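457aa long hypothetical protein (Pyrococcus horikoshii, PDB 2CSU) is of unknown function but combines a CoA-binding domain of Rossmann type with two further domains of the CoA-ligase superfamily. Local coordinates at residues P405-F410 against E435-A440; M279-R284 against P429-P434; K295-T300 against D370-I375; P289-N294 against A443-A448. One frame throughout, in Å; residues are numbered along the deposited sequence.

Contact 1: P405-F410 against E435-A440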
loop_
_atom_site.group_PDB
_atom_site.type_symbol
_atom_site.label_atom_id
_atom_site.label_comp_id
_atom_site.label_asym_id
_atom_site.label_seq_id
_atom_site.Cartn_x
_atom_site.Cartn_y
_atom_site.Cartn_z
ATOM N N PRO A 405 -4.339 23.922 -3.980
ATOM C CA PRO A 405 -4.126 22.490 -4.187
ATOM C C PRO A 405 -5.274 21.657 -3.626
ATOM O O PRO A 405 -5.827 21.969 -2.568
ATOM C CB PRO A 405 -2.807 22.236 -3.457
ATOM C CG PRO A 405 -2.846 23.235 -2.336
ATOM C CD PRO A 405 -3.353 24.475 -3.034
ATOM N N VAL A 406 -5.632 20.604 -4.352
ATOM C CA VAL A 406 -6.669 19.678 -3.921
ATOM C C VAL A 406 -6.153 18.240 -3.909
ATOM O O VAL A 406 -5.632 17.724 -4.890
ATOM C CB VAL A 406 -7.846 19.806 -4.885
ATOM C CG1 VAL A 406 -8.921 18.784 -4.522
ATOM C CG2 VAL A 406 -8.435 21.200 -4.805
ATOM N N LEU A 407 -6.265 17.607 -2.729
ATOM C CA LEU A 407 -5.834 16.222 -2.613
ATOM C C LEU A 407 -7.016 15.306 -2.299
ATOM O O LEU A 407 -7.984 15.688 -1.655
ATOM C CB LEU A 407 -4.803 16.140 -1.490
ATOM C CG LEU A 407 -3.586 17.027 -1.761
ATOM C CD1 LEU A 407 -2.523 16.915 -0.666
ATOM C CD2 LEU A 407 -2.889 16.683 -3.078
ATOM N N ALA A 408 -6.933 14.072 -2.820
ATOM C CA ALA A 408 -8.011 13.127 -2.580
ATOM C C ALA A 408 -7.508 11.858 -1.897
ATOM O O ALA A 408 -6.399 11.388 -2.117
ATOM C CB ALA A 408 -8.656 12.782 -3.925
HETATM N N MSE A 409 -8.354 11.341 -0.991
HETATM C CA MSE A 409 -8.093 10.027 -0.436
HETATM C C MSE A 409 -9.346 9.164 -0.494
HETATM O O MSE A 409 -10.300 9.356 0.250
HETATM C CB MSE A 409 -7.648 10.202 1.017
HETATM C CG MSE A 409 -6.867 8.993 1.540
HETATM SE SE MSE A 409 -7.703 8.184 2.910
HETATM C CE MSE A 409 -7.886 6.559 2.164
ATOM N N PHE A 410 -9.334 8.225 -1.454
ATOM C CA PHE A 410 -10.531 7.425 -1.688
ATOM C C PHE A 410 -10.344 5.968 -1.264
ATOM O O PHE A 410 -9.297 5.361 -1.449
ATOM C CB PHE A 410 -10.859 7.494 -3.179
ATOM C CG PHE A 410 -11.804 8.629 -3.442
ATOM C CD1 PHE A 410 -11.495 9.902 -2.982
ATOM C CD2 PHE A 410 -12.969 8.404 -4.158
ATOM C CE1 PHE A 410 -12.356 10.957 -3.245
ATOM C CE2 PHE A 410 -13.829 9.468 -4.419
ATOM C CZ PHE A 410 -13.526 10.747 -3.966
ATOM N N GLU A 435 -1.860 8.367 5.837
ATOM C CA GLU A 435 -0.471 8.831 5.898
ATOM C C GLU A 435 0.055 9.309 4.551
ATOM O O GLU A 435 0.865 10.233 4.485
ATOM C CB GLU A 435 0.452 7.736 6.453
ATOM C CG GLU A 435 0.370 6.393 5.745
ATOM C CD GLU A 435 -0.749 5.534 6.274
ATOM O OE1 GLU A 435 -1.824 6.097 6.613
ATOM O OE2 GLU A 435 -0.558 4.293 6.342
ATOM N N ASP A 436 -0.417 8.690 3.477
ATOM C CA ASP A 436 0.021 9.059 2.132
ATOM C C ASP A 436 -0.470 10.443 1.716
ATOM O O ASP A 436 0.301 11.255 1.200
ATOM C CB ASP A 436 -0.465 8.009 1.126
ATOM C CG ASP A 436 0.353 6.717 1.181
ATOM O OD1 ASP A 436 0.106 5.816 0.350
ATOM O OD2 ASP A 436 1.241 6.603 2.047
ATOM N N VAL A 437 -1.753 10.725 1.933
ATOM C CA VAL A 437 -2.286 12.030 1.562
ATOM C C VAL A 437 -1.632 13.095 2.465
ATOM O O VAL A 437 -1.353 14.203 2.020
ATOM C CB VAL A 437 -3.862 12.048 1.659
ATOM C CG1 VAL A 437 -4.324 11.794 3.081
ATOM C CG2 VAL A 437 -4.424 13.374 1.120
ATOM N N ALA A 438 -1.357 12.745 3.720
ATOM C CA ALA A 438 -0.708 13.685 4.645
ATOM C C ALA A 438 0.700 14.001 4.158
ATOM O O ALA A 438 1.142 15.144 4.213
ATOM C CB ALA A 438 -0.647 13.096 6.085
ATOM N N SER A 439 1.415 12.989 3.676
ATOM C CA SER A 439 2.767 13.224 3.178
ATOM C C SER A 439 2.733 14.161 1.990
ATOM O O SER A 439 3.591 15.036 1.852
ATOM C CB SER A 439 3.428 11.908 2.760
ATOM O OG SER A 439 3.592 11.047 3.866
ATOM N N ALA A 440 1.734 13.974 1.130
ATOM C CA ALA A 440 1.593 14.803 -0.059
ATOM C C ALA A 440 1.291 16.227 0.341
ATOM O O ALA A 440 1.845 17.171 -0.228
ATOM C CB ALA A 440 0.475 14.261 -0.968
#

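Contact 2: M279-R284 against P429-P434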
loop_
_atom_site.group_PDB
_atom_site.type_symbol
_atom_site.label_atom_id
_atom_site.label_comp_id
_atom_site.label_asym_id
_atom_site.label_seq_id
_atom_site.Cartn_x
_atom_site.Cartn_y
_atom_site.Cartn_z
HETATM N N MSE A 279 7.958 8.765 -0.607
HETATM C CA MSE A 279 8.690 9.349 -1.732
HETATM C C MSE A 279 7.729 9.564 -2.909
HETATM O O MSE A 279 7.675 10.643 -3.494
HETATM C CB MSE A 279 9.848 8.412 -2.167
HETATM C CG MSE A 279 10.727 8.934 -3.346
HETATM SE SE MSE A 279 11.861 7.724 -4.137
HETATM C CE MSE A 279 10.642 6.610 -4.866
ATOM N N LEU A 280 6.983 8.521 -3.248
ATOM C CA LEU A 280 6.030 8.573 -4.348
ATOM C C LEU A 280 4.851 9.481 -4.054
ATOM O O LEU A 280 4.415 10.234 -4.921
ATOM C CB LEU A 280 5.501 7.174 -4.648
ATOM C CG LEU A 280 6.511 6.143 -5.161
ATOM C CD1 LEU A 280 5.884 4.768 -5.120
ATOM C CD2 LEU A 280 6.948 6.501 -6.571
ATOM N N SER A 281 4.329 9.401 -2.830
ATOM C CA SER A 281 3.178 10.204 -2.451
ATOM C C SER A 281 3.517 11.687 -2.466
ATOM O O SER A 281 2.706 12.517 -2.903
ATOM C CB SER A 281 2.673 9.800 -1.064
ATOM O OG SER A 281 2.427 8.402 -0.971
HETATM N N MSE A 282 4.726 12.008 -2.014
HETATM C CA MSE A 282 5.134 13.403 -1.912
HETATM C C MSE A 282 5.458 14.004 -3.282
HETATM O O MSE A 282 5.293 15.190 -3.532
HETATM C CB MSE A 282 6.375 13.474 -1.021
HETATM C CG MSE A 282 6.036 13.374 0.468
HETATM SE SE MSE A 282 7.500 13.162 1.490
HETATM C CE MSE A 282 8.422 14.589 0.899
ATOM N N ALA A 283 5.969 13.140 -4.176
ATOM C CA ALA A 283 6.467 13.633 -5.456
ATOM C C ALA A 283 5.345 13.910 -6.461
ATOM O O ALA A 283 5.386 14.858 -7.237
ATOM C CB ALA A 283 7.430 12.588 -6.022
ATOM N N ARG A 284 4.338 13.020 -6.458
ATOM C CA ARG A 284 3.309 13.127 -7.484
ATOM C C ARG A 284 2.169 14.044 -7.039
ATOM O O ARG A 284 1.094 14.071 -7.624
ATOM C CB ARG A 284 2.769 11.724 -7.766
ATOM C CG ARG A 284 1.913 11.190 -6.618
ATOM C CD ARG A 284 0.925 10.115 -7.089
ATOM N NE ARG A 284 0.647 9.163 -6.008
ATOM C CZ ARG A 284 -0.632 8.780 -5.838
ATOM N NH1 ARG A 284 -1.579 9.254 -6.630
ATOM N NH2 ARG A 284 -0.938 7.915 -4.867
ATOM N N PRO A 429 -4.232 14.204 -7.433
ATOM C CA PRO A 429 -3.517 13.066 -6.837
ATOM C C PRO A 429 -4.477 12.362 -5.880
ATOM O O PRO A 429 -5.097 13.005 -5.037
ATOM C CB PRO A 429 -2.349 13.731 -6.097
ATOM C CG PRO A 429 -2.135 15.001 -6.855
ATOM C CD PRO A 429 -3.546 15.469 -7.131
ATOM N N THR A 430 -4.601 11.050 -6.011
ATOM C CA THR A 430 -5.506 10.298 -5.156
ATOM C C THR A 430 -4.791 9.215 -4.380
ATOM O O THR A 430 -4.091 8.366 -4.944
ATOM C CB THR A 430 -6.654 9.699 -5.980
ATOM O OG1 THR A 430 -7.470 10.771 -6.471
ATOM C CG2 THR A 430 -7.519 8.757 -5.122
ATOM N N TYR A 431 -4.992 9.243 -3.072
ATOM C CA TYR A 431 -4.336 8.291 -2.196
ATOM C C TYR A 431 -5.308 7.333 -1.558
ATOM O O TYR A 431 -6.505 7.566 -1.568
ATOM C CB TYR A 431 -3.539 9.061 -1.135
ATOM C CG TYR A 431 -2.570 10.040 -1.763
ATOM C CD1 TYR A 431 -3.003 11.290 -2.227
ATOM C CD2 TYR A 431 -1.236 9.695 -1.951
ATOM C CE1 TYR A 431 -2.118 12.170 -2.861
ATOM C CE2 TYR A 431 -0.352 10.559 -2.585
ATOM C CZ TYR A 431 -0.792 11.791 -3.036
ATOM O OH TYR A 431 0.103 12.638 -3.655
ATOM N N GLU A 432 -4.782 6.255 -0.992
ATOM C CA GLU A 432 -5.614 5.243 -0.365
ATOM C C GLU A 432 -5.282 5.134 1.119
ATOM O O GLU A 432 -5.910 4.363 1.844
ATOM C CB GLU A 432 -5.405 3.887 -1.082
ATOM C CG GLU A 432 -6.155 2.698 -0.483
ATOM C CD GLU A 432 -6.477 1.601 -1.510
ATOM O OE1 GLU A 432 -6.719 0.440 -1.099
ATOM O OE2 GLU A 432 -6.504 1.904 -2.727
ATOM N N ARG A 433 -4.312 5.928 1.562
ATOM C CA ARG A 433 -3.869 5.918 2.959
ATOM C C ARG A 433 -3.859 7.296 3.615
ATOM O O ARG A 433 -3.470 8.279 3.005
ATOM C CB ARG A 433 -2.445 5.371 3.074
ATOM C CG ARG A 433 -2.207 3.998 2.475
ATOM C CD ARG A 433 -0.797 3.544 2.798
ATOM N NE ARG A 433 -0.549 2.190 2.336
ATOM C CZ ARG A 433 -0.135 1.877 1.112
ATOM N NH1 ARG A 433 0.086 2.839 0.222
ATOM N NH2 ARG A 433 0.053 0.599 0.780
ATOM N N PRO A 434 -4.277 7.376 4.879
ATOM C CA PRO A 434 -4.268 8.673 5.553
ATOM C C PRO A 434 -2.845 9.233 5.591
ATOM O O PRO A 434 -2.639 10.424 5.377
ATOM C CB PRO A 434 -4.799 8.335 6.942
ATOM C CG PRO A 434 -5.795 7.269 6.645
ATOM C CD PRO A 434 -5.038 6.388 5.664
#

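Contact 3: K295-T300 against D370-I375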
loop_
_atom_site.group_PDB
_atom_site.type_symbol
_atom_site.label_atom_id
_atom_site.label_comp_id
_atom_site.label_asym_id
_atom_site.label_seq_id
_atom_site.Cartn_x
_atom_site.Cartn_y
_atom_site.Cartn_z
ATOM N N LYS A 295 -3.019 25.992 6.113
ATOM C CA LYS A 295 -4.312 25.710 6.730
ATOM C C LYS A 295 -5.131 24.840 5.776
ATOM O O LYS A 295 -5.535 25.273 4.695
ATOM C CB LYS A 295 -5.043 27.019 7.038
ATOM C CG LYS A 295 -4.317 27.905 8.053
ATOM C CD LYS A 295 -4.141 27.198 9.394
ATOM C CE LYS A 295 -3.397 28.065 10.409
ATOM N NZ LYS A 295 -2.008 28.404 9.975
ATOM N N VAL A 296 -5.382 23.610 6.195
ATOM C CA VAL A 296 -6.093 22.674 5.351
ATOM C C VAL A 296 -7.532 22.445 5.760
ATOM O O VAL A 296 -7.882 22.535 6.938
ATOM C CB VAL A 296 -5.354 21.314 5.344
ATOM C CG1 VAL A 296 -5.952 20.378 4.309
ATOM C CG2 VAL A 296 -3.883 21.540 5.082
ATOM N N ALA A 297 -8.365 22.159 4.768
ATOM C CA ALA A 297 -9.764 21.854 5.017
ATOM C C ALA A 297 -9.956 20.385 4.674
ATOM O O ALA A 297 -9.567 19.926 3.591
ATOM C CB ALA A 297 -10.665 22.706 4.145
ATOM N N ILE A 298 -10.549 19.647 5.603
ATOM C CA ILE A 298 -10.820 18.237 5.387
ATOM C C ILE A 298 -12.317 17.999 5.202
ATOM O O ILE A 298 -13.115 18.380 6.060
ATOM C CB ILE A 298 -10.388 17.370 6.587
ATOM C CG1 ILE A 298 -8.878 17.494 6.835
ATOM C CG2 ILE A 298 -10.768 15.918 6.325
ATOM C CD1 ILE A 298 -8.445 16.885 8.158
HETATM N N MSE A 299 -12.700 17.390 4.080
HETATM C CA MSE A 299 -14.107 17.044 3.858
HETATM C C MSE A 299 -14.153 15.513 3.721
HETATM O O MSE A 299 -13.296 14.914 3.068
HETATM C CB MSE A 299 -14.674 17.753 2.614
HETATM C CG MSE A 299 -13.788 17.763 1.366
HETATM SE SE MSE A 299 -14.519 18.733 -0.002
HETATM C CE MSE A 299 -15.517 17.545 -0.625
ATOM N N THR A 300 -15.140 14.873 4.339
ATOM C CA THR A 300 -15.209 13.416 4.293
ATOM C C THR A 300 -16.631 12.881 4.466
ATOM O O THR A 300 -17.521 13.601 4.941
ATOM C CB THR A 300 -14.336 12.802 5.423
ATOM O OG1 THR A 300 -14.350 11.381 5.331
ATOM C CG2 THR A 300 -14.891 13.194 6.807
ATOM N N ASP A 370 -6.385 26.889 2.594
ATOM C CA ASP A 370 -5.250 26.959 1.680
ATOM C C ASP A 370 -5.152 25.676 0.862
ATOM O O ASP A 370 -4.593 25.663 -0.234
ATOM C CB ASP A 370 -3.961 27.158 2.471
ATOM C CG ASP A 370 -3.941 28.478 3.210
ATOM O OD1 ASP A 370 -3.329 28.547 4.298
ATOM O OD2 ASP A 370 -4.543 29.441 2.684
HETATM N N MSE A 371 -5.704 24.602 1.413
HETATM C CA MSE A 371 -5.667 23.309 0.760
HETATM C C MSE A 371 -6.917 22.506 1.116
HETATM O O MSE A 371 -7.435 22.619 2.217
HETATM C CB MSE A 371 -4.402 22.563 1.201
HETATM C CG MSE A 371 -4.038 21.357 0.349
HETATM SE SE MSE A 371 -2.336 20.834 0.648
HETATM C CE MSE A 371 -2.601 19.723 1.776
ATOM N N LEU A 372 -7.397 21.700 0.178
ATOM C CA LEU A 372 -8.581 20.885 0.407
ATOM C C LEU A 372 -8.257 19.401 0.236
ATOM O O LEU A 372 -7.757 18.978 -0.804
ATOM C CB LEU A 372 -9.692 21.299 -0.571
ATOM C CG LEU A 372 -11.081 20.653 -0.492
ATOM C CD1 LEU A 372 -11.704 20.996 0.852
ATOM C CD2 LEU A 372 -11.977 21.144 -1.590
ATOM N N ILE A 373 -8.525 18.622 1.273
ATOM C CA ILE A 373 -8.396 17.165 1.240
ATOM C C ILE A 373 -9.761 16.470 1.198
ATOM O O ILE A 373 -10.552 16.528 2.130
ATOM C CB ILE A 373 -7.620 16.722 2.481
ATOM C CG1 ILE A 373 -6.144 17.109 2.342
ATOM C CG2 ILE A 373 -7.694 15.189 2.631
ATOM C CD1 ILE A 373 -5.297 16.610 3.514
ATOM N N ALA A 374 -10.036 15.827 0.048
ATOM C CA ALA A 374 -11.310 15.113 -0.076
ATOM C C ALA A 374 -11.185 13.615 0.254
ATOM O O ALA A 374 -10.476 12.860 -0.396
ATOM C CB ALA A 374 -11.816 15.290 -1.511
ATOM N N ILE A 375 -11.894 13.202 1.328
ATOM C CA ILE A 375 -11.866 11.794 1.742
ATOM C C ILE A 375 -13.215 11.101 1.486
ATOM O O ILE A 375 -14.279 11.570 1.883
ATOM C CB ILE A 375 -11.542 11.750 3.240
ATOM C CG1 ILE A 375 -10.167 12.372 3.504
ATOM C CG2 ILE A 375 -11.505 10.288 3.730
ATOM C CD1 ILE A 375 -9.846 12.459 4.999
#

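Contact 4: P289-N294 against A443-A448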
loop_
_atom_site.group_PDB
_atom_site.type_symbol
_atom_site.label_atom_id
_atom_site.label_comp_id
_atom_site.label_asym_id
_atom_site.label_seq_id
_atom_site.Cartn_x
_atom_site.Cartn_y
_atom_site.Cartn_z
ATOM N N PRO A 289 -1.399 23.005 -7.635
ATOM C CA PRO A 289 -0.749 24.269 -7.316
ATOM C C PRO A 289 -0.105 24.230 -5.928
ATOM O O PRO A 289 -0.586 23.579 -5.010
ATOM C CB PRO A 289 -1.809 25.368 -7.365
ATOM C CG PRO A 289 -3.008 24.732 -8.064
ATOM C CD PRO A 289 -2.839 23.188 -7.682
ATOM N N LEU A 290 0.857 25.114 -5.703
ATOM C CA LEU A 290 1.405 25.319 -4.371
ATOM C C LEU A 290 0.489 26.166 -3.483
ATOM O O LEU A 290 -0.006 27.209 -3.903
ATOM C CB LEU A 290 2.798 25.952 -4.486
ATOM C CG LEU A 290 3.778 25.131 -5.350
ATOM C CD1 LEU A 290 5.106 25.853 -5.487
ATOM C CD2 LEU A 290 3.992 23.759 -4.722
ATOM N N PRO A 291 0.255 25.715 -2.239
ATOM C CA PRO A 291 -0.597 26.397 -1.260
ATOM C C PRO A 291 -0.007 27.711 -0.757
ATOM O O PRO A 291 1.207 27.824 -0.571
ATOM C CB PRO A 291 -0.719 25.365 -0.151
ATOM C CG PRO A 291 0.640 24.722 -0.170
ATOM C CD PRO A 291 0.854 24.505 -1.644
ATOM N N ARG A 292 -0.869 28.699 -0.527
ATOM C CA ARG A 292 -0.411 29.994 -0.046
ATOM C C ARG A 292 -0.312 29.998 1.482
ATOM O O ARG A 292 0.057 30.983 2.107
ATOM C CB ARG A 292 -1.421 31.067 -0.476
ATOM C CG ARG A 292 -1.552 31.224 -1.991
ATOM C CD ARG A 292 -2.184 32.576 -2.358
ATOM N NE ARG A 292 -3.634 32.556 -2.113
ATOM C CZ ARG A 292 -4.077 33.001 -0.921
ATOM N NH1 ARG A 292 -3.220 33.413 -0.006
ATOM N NH2 ARG A 292 -5.392 33.045 -0.672
ATOM N N GLY A 293 -0.630 28.860 2.086
ATOM C CA GLY A 293 -0.558 28.737 3.529
ATOM C C GLY A 293 -0.586 27.276 3.923
ATOM O O GLY A 293 -0.580 26.399 3.056
ATOM N N ASN A 294 -0.631 27.001 5.221
ATOM C CA ASN A 294 -0.645 25.623 5.688
ATOM C C ASN A 294 -1.955 25.244 6.379
ATOM O O ASN A 294 -1.993 24.289 7.154
ATOM C CB ASN A 294 0.505 25.390 6.668
ATOM C CG ASN A 294 0.261 26.059 8.013
ATOM O OD1 ASN A 294 -0.274 27.164 8.079
ATOM N ND2 ASN A 294 0.655 25.389 9.090
ATOM N N ALA A 443 4.419 17.760 1.547
ATOM C CA ALA A 443 5.349 18.104 0.480
ATOM C C ALA A 443 4.959 19.398 -0.224
ATOM O O ALA A 443 5.823 20.181 -0.606
ATOM C CB ALA A 443 5.459 16.960 -0.530
ATOM N N LEU A 444 3.659 19.630 -0.381
ATOM C CA LEU A 444 3.177 20.840 -1.047
ATOM C C LEU A 444 3.470 22.106 -0.229
ATOM O O LEU A 444 3.871 23.131 -0.780
ATOM C CB LEU A 444 1.669 20.722 -1.333
ATOM C CG LEU A 444 1.245 19.952 -2.605
ATOM C CD1 LEU A 444 -0.205 19.480 -2.499
ATOM C CD2 LEU A 444 1.424 20.848 -3.824
ATOM N N VAL A 445 3.275 22.039 1.084
ATOM C CA VAL A 445 3.539 23.208 1.923
ATOM C C VAL A 445 5.040 23.499 1.979
ATOM O O VAL A 445 5.452 24.645 1.804
ATOM C CB VAL A 445 2.982 23.017 3.359
ATOM C CG1 VAL A 445 3.471 24.127 4.271
ATOM C CG2 VAL A 445 1.476 23.036 3.324
ATOM N N GLU A 446 5.852 22.467 2.197
ATOM C CA GLU A 446 7.300 22.650 2.263
ATOM C C GLU A 446 7.877 23.245 0.981
ATOM O O GLU A 446 8.763 24.100 1.032
ATOM C CB GLU A 446 8.001 21.330 2.575
ATOM C CG GLU A 446 8.379 21.148 4.038
ATOM C CD GLU A 446 9.446 22.132 4.518
ATOM O OE1 GLU A 446 9.623 22.273 5.747
ATOM O OE2 GLU A 446 10.116 22.759 3.673
ATOM N N GLN A 447 7.384 22.798 -0.168
ATOM C CA GLN A 447 7.927 23.366 -1.399
ATOM C C GLN A 447 7.498 24.825 -1.588
ATOM O O GLN A 447 8.184 25.640 -2.202
ATOM C CB GLN A 447 7.438 22.509 -2.568
ATOM C CG GLN A 447 7.827 23.084 -3.931
ATOM C CD GLN A 447 9.331 23.039 -4.089
ATOM O OE1 GLN A 447 10.072 22.591 -3.231
ATOM N NE2 GLN A 447 9.778 23.558 -5.250
ATOM N N ALA A 448 6.295 25.139 -1.076
ATOM C CA ALA A 448 5.863 26.531 -1.075
ATOM C C ALA A 448 6.840 27.389 -0.269
ATOM O O ALA A 448 7.166 28.511 -0.622
ATOM C CB ALA A 448 4.468 26.600 -0.454
#

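Contact 1: P405-F410 against E435-A440
V437 sets its two methyls against two different residues of the strand. CG2 meets CB of L407 at 3.8 Å, while CG1 lies 4.1 Å from CG of M409, a selenomethionine. The first torsion of V437 (chi1 62°) explains this split: it leaves CG2 anti to the backbone N and CG1 between the backbone N and the carbonyl carbon. The M409 side chain crosses that of V437 at about a right angle, and its tip leads away from the helix, so it is the first part of the chain that touches. One turn further along, CB of A440 receives the L407 tip, CD1 to CB being 4.0 Å. The pairing of sizes is sensible: alanine lets the long leucine lie against the helix, whereas the branched valine spreads over the two strand residues that face it. All of this is apolar, and no hydrogen bond links the segments.

Behind this layer, S439 turns its OG back to O of E435, 2.9 Å away, and its own N reaches the same oxygen from the opposite face of the carbonyl plane. D436 forms a salt bridge with R433 at the start of the helix. The short axes of strand 406-410 and helix 435-440 approach to 8.6 Å and run antiparallel, at 171°. The strand 406-411 lies between strands 371-377 and 430-431, helix 434-450 covers one face of this sheet, and helix 303-314 packs beside it through V437 and A438.

Contact 2: M279-R284 against P429-P434
Y431 and R284 supply most of the contact, and hydrogen bonds hold the tip of each side chain. The phenol OH of Y431 donates to O of S281 at 2.7 Å, lying in the carbonyl plane on a lone pair. Both terminal nitrogens of R284 converge on one oxygen: NH1 and NH2 each stand 3.2 Å from O of T430, both from the same face of its carbonyl plane and 45-49° out of it. NH1 also forms a salt bridge with E424, which suits an arginine able to serve several acceptors.

These bonds join two domains. The segment 279-284 lies on helix 276-283 of the flavodoxin-like domain, and 429-434 carries the short strand 430-431 of the Ligase-CoA domain.

The second kind of interaction is cation-pi. CZ of R284 sits 4.2 Å from the centroid of the Y431 ring, off-centre, with CE2 of the ring over one guanidinium face. The planes are 33° apart, and the two side chains run antiparallel alongside one another.

Van der Waals contacts complete the set. CB of S281 touches CE2 of Y431 at 3.5 Å, its small size admitting the ring, while OG is bonded within its helix to D277 O. CG of P429 rests 3.4 Å from O of R284.

Contact 3: K295-T300 against D370-I375
V296 holds CG1 anti to its backbone N (chi1 -171°), and this methyl lies 3.8 Å from CG1 of I373; CG2, beside the N, runs alongside M371 instead. On the other face M299 holds CG between backbone N and carbonyl carbon (chi1 44°), and the selenium of this selenomethionine reaches CD1 of L372 at 3.7 Å. On the face of V296, CG2 of I298 likewise meets CD1 of I375 at 3.8 Å. Beta-branched side chains, at home on an extended backbone, line this face together with M371, whereas alanine, leucine and selenomethionine occupy the other, where A297 leaves room for L372, whose CD1 approaches its CB.

From A297 to M299, against M371 to I375, the backbones form a regular parallel ladder. A297 N donates to M371 O at 2.8 Å, and A297 O accepts from I373 N at 2.9 Å. M299 repeats the pattern, its N bonding to I373 O at 3.0 Å and its O accepting from I375 N at 2.8 Å. Before the ladder, K295 O takes a bond from D370 N and a weak one from M371 N. V296, I298 and T300 turn their polar backbone atoms the other way, to K319, A321 and V345, while T300 OG1 bonds to A302 O.

Helices 303-314 and 434-450 cover the face of V296, I298, M371 and I373, and helix 353-365 covers that of M299 and L372. Parallel strands sandwiched between helices, with a twist of -24° between this pair, form the three-layer alpha/beta arrangement expected of the Ligase-CoA domain.

Contact 4: P289-N294 against A443-A448
P291 and L290 pass alongside helix 434-450 in an extended, irregular path, their CA atoms 6.1 Å from that of V445 and 5.7 Å from that of A448, respectively. The proline ring lies on the helix: CD is 3.4 Å from O of L444, CG touches CG2 of V445 at 4.0 Å, and CB of A448 approaches the carbonyl O of P291 at 3.5 Å. Alanine here lets the loop backbone come close. L290 carries its CG beside the backbone N (chi1 -56°), and from there CD2 reaches CD2 of L444 and CG of Q447, both at 4.0 Å. Further along, V445 divides its methyls, CG1 against CB of N294 at 4.0 Å and CG2 toward O of G293 as well as the proline ring.

No hydrogen bond crosses between the segments. L444 O is already bonded within the helix to A448 N, and P291 has no N-H to offer it, which makes the apolar ring a fitting neighbour. Q447 lends only its aliphatic part, NE2 being bonded to T227 O, outside both segments. The chemistry therefore implies that this partly buried contact rests on a close fit of aliphatic groups against each other and against backbone carbonyls.

How the contacts relate
Contacts 1, 2 and 3 share one sheet. Contact 1 supplies its strand 406-411, which probably hydrogen-bonds to contact 2 on one edge (A408 O to Y431 N, 2.7 Å) and to contact 3 on the other (L407 O to A374 N, 2.7 Å); the centres lie about 6 and 9 Å from that of contact 1. Contacts 2 and 3 do not touch, their nearest atoms being about 7 Å apart. Helix 434-450 serves contacts 1 and 4 on successive turns, and CD1 of L407 meets CD1 of L444 at 3.9 Å. Helix 276-283 of contact 2 is followed by the loop of contact 4 (289-294), which leads into strand 295-300 of contact 3.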